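Local structure of putative DNA-binding protein (Ralstonia eutropha, 2OBP) at residues V19-V24 / R54-Q59. The protein probably binds DNA as a small winged-helix protein, although its target and biological role are not established. Sequence-based numbering, arbitrary orientation.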
loop_
_atom_site.group_PDB
_atom_site.type_symbol
_atom_site.label_atom_id
_atom_site.label_comp_id
_atom_site.label_asym_id
_atom_site.label_seq_id
_atom_site.Cartn_x
_atom_site.Cartn_y
_atom_site.Cartn_z
ATOM N N VAL A 19 5.871 1.665 7.329
ATOM C CA VAL A 19 5.322 2.997 7.525
ATOM C C VAL A 19 5.201 3.751 6.201
ATOM O O VAL A 19 4.171 4.343 5.933
ATOM C CB VAL A 19 6.176 3.827 8.533
ATOM C CG1 VAL A 19 5.672 5.278 8.570
ATOM C CG2 VAL A 19 6.154 3.165 9.910
ATOM N N GLU A 20 6.236 3.712 5.372
ATOM C CA GLU A 20 6.238 4.485 4.142
ATOM C C GLU A 20 5.165 4.001 3.159
ATOM O O GLU A 20 4.467 4.810 2.527
ATOM C CB GLU A 20 7.601 4.484 3.480
ATOM C CG GLU A 20 7.749 5.590 2.436
ATOM C CD GLU A 20 7.694 7.001 3.018
ATOM O OE1 GLU A 20 7.886 7.172 4.245
ATOM O OE2 GLU A 20 7.440 7.941 2.238
ATOM N N VAL A 21 5.021 2.686 3.042
ATOM C CA VAL A 21 3.986 2.134 2.212
ATOM C C VAL A 21 2.598 2.516 2.738
ATOM O O VAL A 21 1.705 2.821 1.938
ATOM C CB VAL A 21 4.148 0.598 2.042
ATOM C CG1 VAL A 21 2.940 -0.021 1.297
ATOM C CG2 VAL A 21 5.452 0.320 1.293
ATOM N N LEU A 22 2.360 2.447 4.062
ATOM C CA LEU A 22 1.081 2.901 4.608
ATOM C C LEU A 22 0.785 4.364 4.281
ATOM O O LEU A 22 -0.332 4.700 3.898
ATOM C CB LEU A 22 1.053 2.711 6.142
ATOM C CG LEU A 22 0.828 1.269 6.611
ATOM C CD1 LEU A 22 1.047 1.233 8.154
ATOM C CD2 LEU A 22 -0.563 0.817 6.318
ATOM N N LEU A 23 1.797 5.214 4.406
ATOM C CA LEU A 23 1.650 6.632 4.043
ATOM C C LEU A 23 1.330 6.846 2.573
ATOM O O LEU A 23 0.464 7.659 2.239
ATOM C CB LEU A 23 2.911 7.393 4.423
ATOM C CG LEU A 23 3.070 7.717 5.889
ATOM C CD1 LEU A 23 4.485 8.231 6.072
ATOM C CD2 LEU A 23 2.037 8.783 6.273
ATOM N N VAL A 24 2.025 6.127 1.689
ATOM C CA VAL A 24 1.777 6.265 0.258
ATOM C C VAL A 24 0.362 5.776 -0.098
ATOM O O VAL A 24 -0.354 6.430 -0.858
ATOM C CB VAL A 24 2.846 5.515 -0.557
ATOM C CG1 VAL A 24 2.454 5.369 -1.996
ATOM C CG2 VAL A 24 4.182 6.227 -0.422
ATOM N N ARG A 54 6.926 -5.616 -2.422
ATOM C CA ARG A 54 6.157 -6.874 -2.427
ATOM C C ARG A 54 6.117 -7.555 -1.062
ATOM O O ARG A 54 5.084 -8.079 -0.657
ATOM C CB ARG A 54 6.654 -7.826 -3.505
ATOM C CG ARG A 54 6.297 -7.351 -4.937
ATOM C CD ARG A 54 6.569 -8.402 -5.945
ATOM N NE ARG A 54 6.438 -7.927 -7.336
ATOM C CZ ARG A 54 5.314 -7.963 -8.061
ATOM N NH1 ARG A 54 4.170 -8.416 -7.553
ATOM N NH2 ARG A 54 5.336 -7.533 -9.320
ATOM N N ARG A 55 7.241 -7.495 -0.339
ATOM C CA ARG A 55 7.326 -8.061 0.990
ATOM C C ARG A 55 6.369 -7.335 1.938
ATOM O O ARG A 55 5.594 -7.949 2.668
ATOM C CB ARG A 55 8.799 -7.958 1.477
ATOM C CG ARG A 55 9.113 -8.588 2.838
ATOM C CD ARG A 55 8.841 -7.665 3.989
ATOM N NE ARG A 55 9.795 -6.545 4.088
ATOM C CZ ARG A 55 9.768 -5.576 5.005
ATOM N NH1 ARG A 55 8.835 -5.519 5.926
ATOM N NH2 ARG A 55 10.726 -4.652 5.005
ATOM N N VAL A 56 6.460 -6.014 1.917
ATOM C CA VAL A 56 5.608 -5.172 2.753
ATOM C C VAL A 56 4.113 -5.388 2.425
ATOM O O VAL A 56 3.269 -5.551 3.325
ATOM C CB VAL A 56 5.988 -3.685 2.615
ATOM C CG1 VAL A 56 4.907 -2.787 3.193
ATOM C CG2 VAL A 56 7.388 -3.384 3.251
ATOM N N LEU A 57 3.780 -5.443 1.139
ATOM C CA LEU A 57 2.372 -5.656 0.772
ATOM C C LEU A 57 1.890 -7.014 1.180
ATOM O O LEU A 57 0.727 -7.167 1.509
ATOM C CB LEU A 57 2.135 -5.441 -0.722
ATOM C CG LEU A 57 2.282 -3.987 -1.230
ATOM C CD1 LEU A 57 2.203 -3.930 -2.781
ATOM C CD2 LEU A 57 1.216 -3.078 -0.600
ATOM N N THR A 58 2.719 -8.048 1.046
ATOM C CA THR A 58 2.312 -9.354 1.512
ATOM C C THR A 58 1.954 -9.295 2.995
ATOM O O THR A 58 0.977 -9.877 3.453
ATOM C CB THR A 58 3.375 -10.434 1.248
ATOM O OG1 THR A 58 3.483 -10.612 -0.192
ATOM C CG2 THR A 58 2.999 -11.750 1.930
ATOM N N GLN A 59 2.774 -8.593 3.768
ATOM C CA GLN A 59 2.529 -8.463 5.200
ATOM C C GLN A 59 1.288 -7.631 5.499
ATOM O O GLN A 59 0.528 -7.963 6.409
ATOM C CB GLN A 59 3.759 -7.845 5.880
ATOM C CG GLN A 59 4.971 -8.795 5.896
ATOM C CD GLN A 59 6.264 -8.151 6.377
ATOM O OE1 GLN A 59 6.407 -6.923 6.305
ATOM N NE2 GLN A 59 7.198 -8.976 6.900
#
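Val21 of helix 16-28 packs on Val56 and Leu57 of helix 50-62, joining the first and third helices of a chain whose order, three helices, a two-stranded hairpin (66-70 and 76-80) and a closing helix 82-91, is consistent with a winged helix-turn-helix domain. Helix 50-62 follows helix 39-46 as the second helix of the helix-turn-helix and so would be the recognition helix; here its inner face meets the first helix near the centre of the chain. Val21 CB lies 3.7 Å from Val56 CG1. Val21 CG1, anti to the backbone N (chi1 173°), reaches both residues. From Val21 CG1 to Leu57 CD2 is 4.0 Å. Val21 CG2 meets Val56 CG1 at 3.7 Å; Val56 CG1 thus touches CB and both methyls of Val21. The two valines run past each other in opposite directions, whereas Leu57 crosses Val21 at about a right angle. All three are buried; Leu48, Leu53 and Leu60 also touch Val21, and Leu39 touches Leu57. The other methyl of Val56, CG2, lies 3.6 Å above the centre of the Arg55 guanidinium. Arg55 NH1 salt-bridges Asp15 OD2 and also donates, nearly in the guanidinium plane, to Gln59 OE1 at 2.8 Å.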